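Local coordinates for protein trilobed Protease (PDB 2GOP) that forms the seven-bladed, open-Velcro beta-propeller domain of an archaeal trilobed protease, where it probably governs substrate access to the peptide-cleaving part of the enzyme, at residues 150-155 with 167-173; 186-191 with 215-221; 102-108 with 120-125; 26-30 with 61-66. All blocks are in the same frame, centred on the assembly; numbering follows the deposited sequence.

Contact 1. Residues 150-155 with 167-173; sequences EKTTFW and EFEKPRF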
# COMPACT_ATOMS: atom_id res chain seq x y z
N GLU A 150 4.83 -19.21 5.16
CA GLU A 150 5.01 -17.85 4.66
C GLU A 150 4.46 -17.75 3.23
O GLU A 150 5.02 -17.06 2.38
CB GLU A 150 6.50 -17.48 4.72
CG GLU A 150 6.79 -16.00 4.95
CD GLU A 150 8.27 -15.73 5.19
OE1 GLU A 150 9.08 -16.00 4.27
OE2 GLU A 150 8.62 -15.24 6.28
N LYS A 151 3.34 -18.44 2.99
CA LYS A 151 2.82 -18.67 1.64
C LYS A 151 1.36 -18.26 1.52
O LYS A 151 0.61 -18.28 2.50
CB LYS A 151 2.94 -20.15 1.27
CG LYS A 151 4.35 -20.70 1.22
CD LYS A 151 5.07 -20.27 -0.06
CE LYS A 151 6.50 -20.79 -0.11
NZ LYS A 151 7.18 -20.33 -1.37
N THR A 152 0.95 -17.89 0.31
CA THR A 152 -0.46 -17.67 0.00
C THR A 152 -1.00 -18.99 -0.49
O THR A 152 -0.38 -19.64 -1.32
CB THR A 152 -0.65 -16.60 -1.09
OG1 THR A 152 0.12 -15.43 -0.77
CG2 THR A 152 -2.14 -16.23 -1.20
N THR A 153 -2.15 -19.39 0.06
CA THR A 153 -2.82 -20.61 -0.38
C THR A 153 -4.05 -20.31 -1.25
O THR A 153 -4.86 -19.43 -0.93
CB THR A 153 -3.23 -21.49 0.82
OG1 THR A 153 -2.05 -21.85 1.56
CG2 THR A 153 -3.92 -22.75 0.36
N PHE A 154 -4.15 -21.05 -2.34
CA PHE A 154 -5.28 -20.99 -3.27
C PHE A 154 -6.09 -22.29 -3.16
O PHE A 154 -5.56 -23.38 -3.36
CB PHE A 154 -4.78 -20.82 -4.71
CG PHE A 154 -4.03 -19.52 -4.97
CD1 PHE A 154 -2.78 -19.28 -4.41
CD2 PHE A 154 -4.56 -18.55 -5.83
CE1 PHE A 154 -2.08 -18.10 -4.67
CE2 PHE A 154 -3.87 -17.38 -6.09
CZ PHE A 154 -2.61 -17.16 -5.51
N TRP A 155 -7.38 -22.16 -2.84
CA TRP A 155 -8.29 -23.30 -2.81
C TRP A 155 -9.37 -23.15 -3.88
O TRP A 155 -9.99 -22.08 -4.00
CB TRP A 155 -9.01 -23.40 -1.47
CG TRP A 155 -8.20 -23.63 -0.25
CD1 TRP A 155 -7.89 -24.82 0.31
CD2 TRP A 155 -7.72 -22.62 0.66
NE1 TRP A 155 -7.19 -24.63 1.48
CE2 TRP A 155 -7.08 -23.28 1.72
CE3 TRP A 155 -7.75 -21.22 0.66
CZ2 TRP A 155 -6.46 -22.59 2.77
CZ3 TRP A 155 -7.14 -20.54 1.70
CH2 TRP A 155 -6.50 -21.23 2.74
N GLU A 167 -5.79 -27.21 -4.68
CA GLU A 167 -5.15 -26.42 -3.64
C GLU A 167 -3.68 -26.23 -4.01
O GLU A 167 -3.00 -27.20 -4.35
CB GLU A 167 -5.31 -27.10 -2.28
CG GLU A 167 -4.45 -26.49 -1.16
CD GLU A 167 -4.90 -26.87 0.24
OE1 GLU A 167 -5.71 -27.79 0.41
OE2 GLU A 167 -4.41 -26.23 1.20
N PHE A 168 -3.20 -25.00 -4.00
CA PHE A 168 -1.77 -24.76 -4.22
C PHE A 168 -1.30 -23.54 -3.47
O PHE A 168 -2.10 -22.73 -3.00
CB PHE A 168 -1.42 -24.65 -5.71
CG PHE A 168 -2.08 -23.51 -6.42
CD1 PHE A 168 -1.43 -22.29 -6.56
CD2 PHE A 168 -3.34 -23.66 -7.00
CE1 PHE A 168 -2.02 -21.24 -7.24
CE2 PHE A 168 -3.94 -22.62 -7.67
CZ PHE A 168 -3.28 -21.41 -7.80
N GLU A 169 0.02 -23.43 -3.35
CA GLU A 169 0.64 -22.34 -2.62
C GLU A 169 1.51 -21.51 -3.55
O GLU A 169 2.14 -22.03 -4.47
CB GLU A 169 1.47 -22.90 -1.47
CG GLU A 169 0.63 -23.49 -0.35
CD GLU A 169 1.45 -23.95 0.84
OE1 GLU A 169 2.69 -24.07 0.71
OE2 GLU A 169 0.84 -24.20 1.91
N LYS A 170 1.52 -20.21 -3.30
CA LYS A 170 2.45 -19.30 -3.94
C LYS A 170 3.12 -18.46 -2.86
O LYS A 170 2.72 -18.52 -1.69
CB LYS A 170 1.69 -18.43 -4.95
CG LYS A 170 1.15 -19.20 -6.13
CD LYS A 170 2.28 -19.82 -6.94
CE LYS A 170 1.82 -20.30 -8.29
NZ LYS A 170 2.97 -20.77 -9.08
N PRO A 171 4.17 -17.72 -3.22
CA PRO A 171 4.78 -16.84 -2.24
C PRO A 171 3.82 -15.80 -1.66
O PRO A 171 2.80 -15.47 -2.27
CB PRO A 171 5.88 -16.14 -3.03
CG PRO A 171 6.18 -17.06 -4.16
CD PRO A 171 4.89 -17.68 -4.51
N ARG A 172 4.17 -15.30 -0.49
CA ARG A 172 3.36 -14.30 0.20
C ARG A 172 3.04 -13.10 -0.72
O ARG A 172 3.84 -12.73 -1.57
CB ARG A 172 4.10 -13.83 1.48
CG ARG A 172 3.27 -12.95 2.41
CD ARG A 172 3.99 -12.71 3.73
NE ARG A 172 3.78 -13.81 4.67
CZ ARG A 172 2.67 -14.01 5.38
NH1 ARG A 172 1.62 -13.19 5.27
NH2 ARG A 172 2.60 -15.04 6.21
N PHE A 173 1.85 -12.55 -0.54
CA PHE A 173 1.36 -11.41 -1.33
C PHE A 173 0.98 -11.75 -2.78
O PHE A 173 0.85 -10.85 -3.60
CB PHE A 173 2.34 -10.23 -1.29
CG PHE A 173 2.88 -9.93 0.08
CD1 PHE A 173 2.01 -9.65 1.13
CD2 PHE A 173 4.25 -9.93 0.33
CE1 PHE A 173 2.50 -9.38 2.40
CE2 PHE A 173 4.74 -9.66 1.59
CZ PHE A 173 3.86 -9.38 2.63
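Strands 151-155 and 167-171 form the outer antiparallel hairpin of the third propeller blade, and their main chains satisfy one another at two hydrogen-bonded pairs. Thr152 N donates to Lys170 O at 2.7 Å and Lys170 N returns a bond to Thr152 O at 2.8 Å; Phe154 N reaches Phe168 O at 2.7 Å and Phe168 N reaches Phe154 O at 2.9 Å. Thr153 and Trp155, in non-hydrogen-bonded pairs, turn their backbone groups to Gly122 and Ile120 of strand 117-123. Three of the carbonyls gain a CA-H...O contact: Glu167 CA to Phe154 O at 3.1 Å, Glu169 CA to Thr152 O at 3.2 Å and Thr153 CA to Phe168 O at 3.4 Å. Where the strand gives out, Thr152 OG1 donates to Pro171 O at 3.1 Å, an acceptor also used by Ser174 OG, while a weak bond joins Arg172 N to Glu150 O at 3.5 Å. Phe154 and Phe168 lie nearly parallel but slid apart, so that Phe154 CB sits 3.6 Å from the Phe168 ring centroid in a CH-pi contact. Backbone bonds, the Thr152 hydroxyl and this aromatic contact thus hold the hairpin; the Lys170 ammonium, paired with Glu210, and Phe168, stacked on Trp205, join it to the next blade, whereas Glu167 pairs with Lys124 of its own blade.

Contact 2. Residues 186-191 with 215-221; sequences NVPHRE and EKVSFYA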
# COMPACT_ATOMS: atom_id res chain seq x y z
N ASN A 186 -1.07 -13.78 -9.87
CA ASN A 186 -0.09 -12.72 -9.73
C ASN A 186 0.87 -13.06 -8.59
O ASN A 186 0.43 -13.25 -7.46
CB ASN A 186 -0.77 -11.39 -9.41
CG ASN A 186 -1.91 -11.08 -10.35
OD1 ASN A 186 -1.71 -10.99 -11.54
ND2 ASN A 186 -3.11 -10.88 -9.80
N VAL A 187 2.16 -13.12 -8.90
CA VAL A 187 3.21 -13.40 -7.92
C VAL A 187 4.22 -12.26 -7.94
O VAL A 187 4.69 -11.86 -9.01
CB VAL A 187 3.91 -14.75 -8.25
CG1 VAL A 187 4.95 -15.10 -7.19
CG2 VAL A 187 2.87 -15.87 -8.35
N PRO A 188 4.58 -11.72 -6.76
CA PRO A 188 5.56 -10.63 -6.77
C PRO A 188 6.88 -11.08 -7.37
O PRO A 188 7.36 -12.16 -7.04
CB PRO A 188 5.73 -10.29 -5.28
CG PRO A 188 4.52 -10.82 -4.62
CD PRO A 188 4.16 -12.05 -5.39
N HIS A 189 7.45 -10.28 -8.26
CA HIS A 189 8.75 -10.59 -8.82
C HIS A 189 9.79 -10.02 -7.85
O HIS A 189 10.19 -8.86 -7.94
CB HIS A 189 8.90 -10.01 -10.22
CG HIS A 189 10.19 -10.37 -10.88
ND1 HIS A 189 10.31 -11.44 -11.74
CD2 HIS A 189 11.42 -9.82 -10.79
CE1 HIS A 189 11.56 -11.53 -12.16
NE2 HIS A 189 12.25 -10.56 -11.60
N ARG A 190 10.17 -10.87 -6.90
CA ARG A 190 11.16 -10.57 -5.85
C ARG A 190 12.43 -9.89 -6.35
O ARG A 190 12.88 -8.89 -5.78
CB ARG A 190 11.58 -11.89 -5.19
CG ARG A 190 12.07 -11.77 -3.75
CD ARG A 190 11.03 -12.32 -2.80
NE ARG A 190 10.73 -13.72 -3.11
CZ ARG A 190 9.57 -14.33 -2.91
NH1 ARG A 190 8.53 -13.67 -2.38
NH2 ARG A 190 9.43 -15.61 -3.24
N GLU A 191 12.95 -10.42 -7.45
CA GLU A 191 14.38 -10.42 -7.83
C GLU A 191 15.47 -9.80 -6.92
O GLU A 191 15.21 -9.00 -6.02
CB GLU A 191 14.55 -9.94 -9.28
CG GLU A 191 14.40 -8.45 -9.55
CD GLU A 191 14.66 -8.10 -11.01
OE1 GLU A 191 14.69 -6.90 -11.34
OE2 GLU A 191 14.85 -9.03 -11.83
N GLU A 215 6.26 -11.65 -17.60
CA GLU A 215 7.49 -11.69 -16.81
C GLU A 215 7.91 -10.29 -16.36
O GLU A 215 8.07 -9.41 -17.19
CB GLU A 215 8.61 -12.33 -17.65
CG GLU A 215 10.00 -12.24 -17.04
CD GLU A 215 10.12 -12.94 -15.71
OE1 GLU A 215 9.36 -13.90 -15.45
OE2 GLU A 215 10.99 -12.54 -14.92
N LYS A 216 8.07 -10.10 -15.06
CA LYS A 216 8.53 -8.83 -14.50
C LYS A 216 7.83 -7.62 -15.13
O LYS A 216 8.44 -6.81 -15.82
CB LYS A 216 10.05 -8.70 -14.65
CG LYS A 216 10.65 -7.63 -13.77
CD LYS A 216 12.11 -7.38 -14.12
CE LYS A 216 12.58 -6.06 -13.54
NZ LYS A 216 14.03 -5.83 -13.84
N VAL A 217 6.53 -7.51 -14.86
CA VAL A 217 5.71 -6.42 -15.35
C VAL A 217 5.25 -5.62 -14.14
O VAL A 217 5.14 -6.16 -13.04
CB VAL A 217 4.51 -6.96 -16.17
CG1 VAL A 217 5.00 -7.57 -17.49
CG2 VAL A 217 3.69 -7.98 -15.35
N SER A 218 5.01 -4.34 -14.33
CA SER A 218 4.59 -3.46 -13.24
C SER A 218 3.07 -3.38 -13.11
O SER A 218 2.53 -2.36 -12.68
CB SER A 218 5.19 -2.07 -13.44
OG SER A 218 5.04 -1.64 -14.78
N PHE A 219 2.37 -4.45 -13.45
CA PHE A 219 0.92 -4.50 -13.23
C PHE A 219 0.52 -5.91 -12.86
O PHE A 219 1.31 -6.83 -12.96
CB PHE A 219 0.15 -4.03 -14.47
CG PHE A 219 0.63 -4.64 -15.76
CD1 PHE A 219 0.36 -5.97 -16.07
CD2 PHE A 219 1.37 -3.88 -16.67
CE1 PHE A 219 0.83 -6.54 -17.26
CE2 PHE A 219 1.84 -4.44 -17.85
CZ PHE A 219 1.57 -5.77 -18.14
N TYR A 220 -0.72 -6.06 -12.42
CA TYR A 220 -1.23 -7.35 -12.05
C TYR A 220 -2.72 -7.43 -12.41
O TYR A 220 -3.39 -6.42 -12.57
CB TYR A 220 -0.97 -7.62 -10.57
CG TYR A 220 -1.54 -6.60 -9.65
CD1 TYR A 220 -2.84 -6.72 -9.16
CD2 TYR A 220 -0.78 -5.50 -9.25
CE1 TYR A 220 -3.38 -5.76 -8.30
CE2 TYR A 220 -1.31 -4.54 -8.40
CZ TYR A 220 -2.61 -4.68 -7.93
OH TYR A 220 -3.13 -3.74 -7.07
N ALA A 221 -3.20 -8.66 -12.59
CA ALA A 221 -4.55 -8.90 -13.06
C ALA A 221 -5.55 -8.69 -11.93
O ALA A 221 -5.37 -9.24 -10.83
CB ALA A 221 -4.65 -10.35 -13.63
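In this beta-propeller, segment 186-191 closes the second strand of the fourth blade, and 215-221 is the corner leading from that blade's last strand into the first strand of the fifth. Lys216, with a positive phi of 45°, and Val217 form a G1 beta bulge opposite Trp200, at the corner. From it the Lys216 side chain runs almost fully extended, all four chi angles in t, laying CG over the face of His189, 3.9 Å from the ring centroid, and bringing NZ to Glu191 OE1 at 2.8 Å in a salt bridge. His189, the centre of an inverse gamma turn, adopts t with its ring held from both nitrogens: NE2 donates to OE2 of the poorly ordered Glu191 at 3.0 Å, and ND1 bonds Asp201. At the far end, the m rotamer of Asn186, whose ND2 is also hydrogen-bonded to Ser175, aims its amide across the gap between blades, where it mimics a strand partner for Ala221: Ala221 N donates to Asn186 OD1 and Asn186 ND2 to Ala221 O, each at 3.0 Å.

Contact 3. Residues 102-108 with 120-125; sequences EAKNIRS and IVGFKR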
# COMPACT_ATOMS: atom_id res chain seq x y z
N GLU A 102 -11.77 -23.43 6.80
CA GLU A 102 -11.18 -22.66 7.88
C GLU A 102 -9.79 -22.20 7.46
O GLU A 102 -9.01 -22.97 6.90
CB GLU A 102 -11.08 -23.54 9.13
CG GLU A 102 -11.03 -22.77 10.42
CD GLU A 102 -11.16 -23.66 11.64
OE1 GLU A 102 -11.84 -24.71 11.55
OE2 GLU A 102 -10.59 -23.31 12.70
N ALA A 103 -9.48 -20.93 7.73
CA ALA A 103 -8.16 -20.39 7.44
C ALA A 103 -7.83 -19.26 8.40
O ALA A 103 -8.70 -18.72 9.06
CB ALA A 103 -8.09 -19.90 6.00
N LYS A 104 -6.55 -18.91 8.47
CA LYS A 104 -6.08 -17.85 9.35
C LYS A 104 -6.65 -16.53 8.86
O LYS A 104 -7.28 -15.80 9.61
CB LYS A 104 -4.55 -17.82 9.36
CG LYS A 104 -3.91 -17.06 10.51
CD LYS A 104 -2.38 -17.11 10.38
CE LYS A 104 -1.66 -16.56 11.62
NZ LYS A 104 -1.44 -17.59 12.69
N ASN A 105 -6.42 -16.25 7.58
CA ASN A 105 -6.86 -15.01 6.95
C ASN A 105 -7.35 -15.29 5.52
O ASN A 105 -6.84 -16.18 4.85
CB ASN A 105 -5.70 -14.02 6.94
CG ASN A 105 -6.13 -12.61 6.56
OD1 ASN A 105 -5.69 -12.07 5.54
ND2 ASN A 105 -7.00 -12.02 7.37
N ILE A 106 -8.33 -14.51 5.07
CA ILE A 106 -8.86 -14.61 3.71
C ILE A 106 -8.56 -13.32 2.93
O ILE A 106 -8.85 -12.22 3.42
CB ILE A 106 -10.38 -14.88 3.73
CG1 ILE A 106 -10.67 -16.21 4.45
CG2 ILE A 106 -10.98 -14.83 2.31
CD1 ILE A 106 -10.14 -17.47 3.76
N ARG A 107 -7.97 -13.46 1.75
CA ARG A 107 -7.67 -12.32 0.87
C ARG A 107 -8.79 -12.09 -0.14
O ARG A 107 -9.18 -10.95 -0.38
CB ARG A 107 -6.34 -12.54 0.14
CG ARG A 107 -5.84 -11.31 -0.61
CD ARG A 107 -4.79 -11.65 -1.63
NE ARG A 107 -3.99 -10.48 -2.03
CZ ARG A 107 -2.90 -10.04 -1.40
NH1 ARG A 107 -2.44 -10.65 -0.30
NH2 ARG A 107 -2.25 -8.98 -1.87
N SER A 108 -9.27 -13.15 -0.77
CA SER A 108 -10.35 -13.01 -1.76
C SER A 108 -11.25 -14.23 -1.81
O SER A 108 -10.87 -15.33 -1.40
CB SER A 108 -9.78 -12.76 -3.14
OG SER A 108 -8.89 -13.80 -3.50
N ILE A 120 -10.96 -19.46 -3.37
CA ILE A 120 -10.59 -18.84 -2.11
C ILE A 120 -9.08 -18.64 -2.08
O ILE A 120 -8.31 -19.58 -2.31
CB ILE A 120 -10.98 -19.74 -0.91
CG1 ILE A 120 -12.47 -20.13 -0.98
CG2 ILE A 120 -10.67 -19.04 0.42
CD1 ILE A 120 -12.78 -21.41 -0.28
N VAL A 121 -8.65 -17.41 -1.79
CA VAL A 121 -7.24 -17.11 -1.60
C VAL A 121 -7.02 -16.56 -0.18
O VAL A 121 -7.76 -15.70 0.30
CB VAL A 121 -6.70 -16.14 -2.69
CG1 VAL A 121 -5.21 -15.93 -2.51
CG2 VAL A 121 -7.00 -16.70 -4.08
N GLY A 122 -6.01 -17.09 0.50
CA GLY A 122 -5.79 -16.75 1.89
C GLY A 122 -4.55 -17.40 2.47
O GLY A 122 -3.65 -17.82 1.74
N PHE A 123 -4.52 -17.45 3.80
CA PHE A 123 -3.36 -17.93 4.53
C PHE A 123 -3.77 -19.05 5.46
O PHE A 123 -4.71 -18.92 6.25
CB PHE A 123 -2.73 -16.77 5.29
CG PHE A 123 -2.16 -15.73 4.38
CD1 PHE A 123 -2.96 -14.70 3.89
CD2 PHE A 123 -0.84 -15.82 3.96
CE1 PHE A 123 -2.45 -13.76 3.03
CE2 PHE A 123 -0.31 -14.87 3.10
CZ PHE A 123 -1.11 -13.84 2.64
N LYS A 124 -3.05 -20.16 5.35
CA LYS A 124 -3.45 -21.43 5.94
C LYS A 124 -3.36 -21.35 7.46
O LYS A 124 -2.58 -20.56 8.01
CB LYS A 124 -2.55 -22.55 5.43
CG LYS A 124 -3.25 -23.85 5.11
CD LYS A 124 -2.33 -24.71 4.26
CE LYS A 124 -2.96 -26.03 3.90
NZ LYS A 124 -2.21 -26.68 2.79
N ARG A 125 -4.17 -22.17 8.12
CA ARG A 125 -4.20 -22.22 9.58
C ARG A 125 -3.41 -23.42 10.11
O ARG A 125 -3.39 -24.49 9.49
CB ARG A 125 -5.65 -22.21 10.09
CG ARG A 125 -6.47 -23.48 9.84
CD ARG A 125 -6.35 -24.49 10.97
NE ARG A 125 -7.57 -25.28 11.17
CZ ARG A 125 -7.96 -26.29 10.40
NH1 ARG A 125 -7.25 -26.66 9.34
NH2 ARG A 125 -9.09 -26.93 10.69
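Ile120 begins the pairing of the second strand of the third blade with the first: its CG2 meets Ile106 CD1 at 3.7 Å, and both side chains also lean on Ile87 of the preceding blade. Val121 N then donates to Ser108 O at 3.1 Å, while Val121 O takes both Arg107 N (2.7 Å) and Ser108 N (3.2 Å), the signature of a classic beta bulge. At Gly122 the strands draw together, its CA 4.2 Å from Ile106 CA; a CB here would fall only 2.3 Å from Asn105 O. Phe123 repeats the pattern of Val121. Its N donates to Asn105 O at 2.8 Å, and its O accepts Lys104 N at 2.9 Å and, weakly, Asn105 N at 3.4 Å, a second classic bulge. Lys124 points away and pairs with Glu167. Arg125 turns back, one face of its guanidinium over Glu102 CB, with a long salt bridge from NH2 to Glu102 OE1 at 3.6 Å; Glu102 is also paired with Lys99 and Lys82. Two carbonyls that each take a pair of donors absorb the extra residues of 102-108, one at the passage from the second blade into the third and one within strand 105-111, so both irregularities are accommodated by backbone hydrogen bonds.

Contact 4. Residues 26-30 with 61-66; sequences LVAYV and ATMPRI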
# COMPACT_ATOMS: atom_id res chain seq x y z
N LEU A 26 -30.60 -9.41 -7.77
CA LEU A 26 -30.21 -9.37 -6.37
C LEU A 26 -29.08 -8.37 -6.13
O LEU A 26 -28.15 -8.26 -6.94
CB LEU A 26 -29.76 -10.75 -5.88
CG LEU A 26 -30.84 -11.82 -5.78
CD1 LEU A 26 -30.25 -13.12 -5.26
CD2 LEU A 26 -32.00 -11.36 -4.89
N VAL A 27 -29.17 -7.65 -5.02
CA VAL A 27 -28.04 -6.90 -4.49
C VAL A 27 -27.80 -7.42 -3.08
O VAL A 27 -28.72 -7.91 -2.42
CB VAL A 27 -28.29 -5.38 -4.48
CG1 VAL A 27 -28.60 -4.89 -5.89
CG2 VAL A 27 -29.42 -5.02 -3.54
N ALA A 28 -26.54 -7.36 -2.65
CA ALA A 28 -26.20 -7.65 -1.26
C ALA A 28 -25.11 -6.71 -0.78
O ALA A 28 -24.38 -6.10 -1.58
CB ALA A 28 -25.74 -9.11 -1.09
N TYR A 29 -25.03 -6.59 0.54
CA TYR A 29 -24.05 -5.73 1.19
C TYR A 29 -23.93 -6.09 2.65
O TYR A 29 -24.77 -6.83 3.19
CB TYR A 29 -24.44 -4.25 1.04
CG TYR A 29 -25.83 -3.93 1.52
CD1 TYR A 29 -26.93 -4.11 0.69
CD2 TYR A 29 -26.06 -3.44 2.82
CE1 TYR A 29 -28.20 -3.82 1.11
CE2 TYR A 29 -27.33 -3.15 3.25
CZ TYR A 29 -28.40 -3.33 2.39
OH TYR A 29 -29.67 -3.04 2.81
N VAL A 30 -22.90 -5.56 3.29
CA VAL A 30 -22.70 -5.75 4.71
C VAL A 30 -23.23 -4.50 5.45
O VAL A 30 -22.88 -3.37 5.11
CB VAL A 30 -21.20 -5.99 5.06
CG1 VAL A 30 -21.03 -6.18 6.55
CG2 VAL A 30 -20.68 -7.21 4.32
N ALA A 61 -21.59 -12.03 9.57
CA ALA A 61 -20.97 -12.37 8.29
C ALA A 61 -20.52 -11.14 7.52
O ALA A 61 -21.12 -10.07 7.63
CB ALA A 61 -21.96 -13.16 7.45
N THR A 62 -19.43 -11.30 6.76
CA THR A 62 -18.96 -10.30 5.80
C THR A 62 -18.54 -11.03 4.50
O THR A 62 -18.73 -12.23 4.38
CB THR A 62 -17.73 -9.53 6.37
OG1 THR A 62 -16.65 -10.45 6.58
CG2 THR A 62 -18.06 -8.83 7.70
N MET A 63 -17.98 -10.30 3.54
CA MET A 63 -17.56 -10.86 2.24
C MET A 63 -18.69 -11.56 1.46
O MET A 63 -18.52 -12.69 1.01
CB MET A 63 -16.39 -11.83 2.40
CG MET A 63 -15.12 -11.24 2.98
SD MET A 63 -13.67 -12.27 2.61
CE MET A 63 -13.42 -11.91 0.88
N PRO A 64 -19.84 -10.88 1.30
CA PRO A 64 -20.93 -11.48 0.53
C PRO A 64 -20.56 -11.66 -0.93
O PRO A 64 -20.07 -10.72 -1.56
CB PRO A 64 -22.05 -10.45 0.67
CG PRO A 64 -21.35 -9.16 0.91
CD PRO A 64 -20.19 -9.54 1.80
N ARG A 65 -20.76 -12.86 -1.45
CA ARG A 65 -20.49 -13.16 -2.86
C ARG A 65 -21.67 -13.93 -3.40
O ARG A 65 -21.90 -15.08 -3.02
CB ARG A 65 -19.19 -13.97 -3.01
CG ARG A 65 -17.94 -13.27 -2.43
CD ARG A 65 -17.55 -12.01 -3.18
NE ARG A 65 -16.28 -11.44 -2.70
CZ ARG A 65 -16.15 -10.51 -1.76
NH1 ARG A 65 -17.20 -9.97 -1.15
NH2 ARG A 65 -14.93 -10.10 -1.43
N ILE A 66 -22.47 -13.29 -4.24
CA ILE A 66 -23.64 -13.92 -4.81
C ILE A 66 -23.18 -14.72 -6.01
O ILE A 66 -22.44 -14.20 -6.83
CB ILE A 66 -24.70 -12.90 -5.28
CG1 ILE A 66 -25.15 -11.99 -4.13
CG2 ILE A 66 -25.91 -13.64 -5.90
CD1 ILE A 66 -25.60 -10.62 -4.58
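This is apolar face-to-face packing between neighbouring blades, a buried contact whose centre lies about 11 Å from the centre of the chain: strand 26-30, second in the first blade, lies against 62-66, the first strand of the second blade. The strand axes run nearly antiparallel, at 171°, but approach only to 6.9 Å, a separation bridged by side chains rather than by backbone bonds. Leu26, Ala28 and Val30 direct CB toward the other blade, and Pro64 and Ile66 answer them. Ile66 CD1 nestles against Ala28 CB at 3.8 Å and reaches Leu26 CB at 4.4 Å; the Pro64 ring fits between Ala28 and Val30, with Pro64 CD 3.5 Å from Val30 CG2 and Pro64 CB 4.3 Å from Ala28 CB. Such stacking of twisted four-stranded sheets around a central axis is what builds a beta-propeller. Here the ring is of the open-Velcro kind, in which no blade combines strands from the two ends of the chain; Val27 and Tyr29, facing away, instead pack on Leu336 and Thr337 near the C-terminus, and the hydroxyls of Tyr29 and Tyr339 are hydrogen-bonded. On 61-66, Arg65 also points away and folds back so that NH1 donates to Pro64 O at 3.0 Å, besides forming a salt bridge with Asp19. The carbonyl oxygen of Ala61 is buried without a polar partner, 4.0 Å from Val30 CG1.

In the fold
The four contacts follow one another around the propeller ring in chain order: 4, 3, 1, 2. Contacts 3 and 1, with centres 9 Å apart, share the third blade, where Thr153 N lies 2.7 Å from Gly122 O, probably hydrogen-bonded, and Glu167 OE2 forms a salt bridge with Lys124 NZ at 2.8 Å. On one side contact 4, centred 18 Å from contact 3, touches it through Met63 SD and Ile106 CG2 at 3.7 Å. On the other, contact 1 meets contact 2, 15 Å away between centres, through Pro171 CD and Val187 CG1 at 3.7 Å. Contacts 2 and 4, about 30 Å apart between centres, lie on opposite sides of the chain's centre.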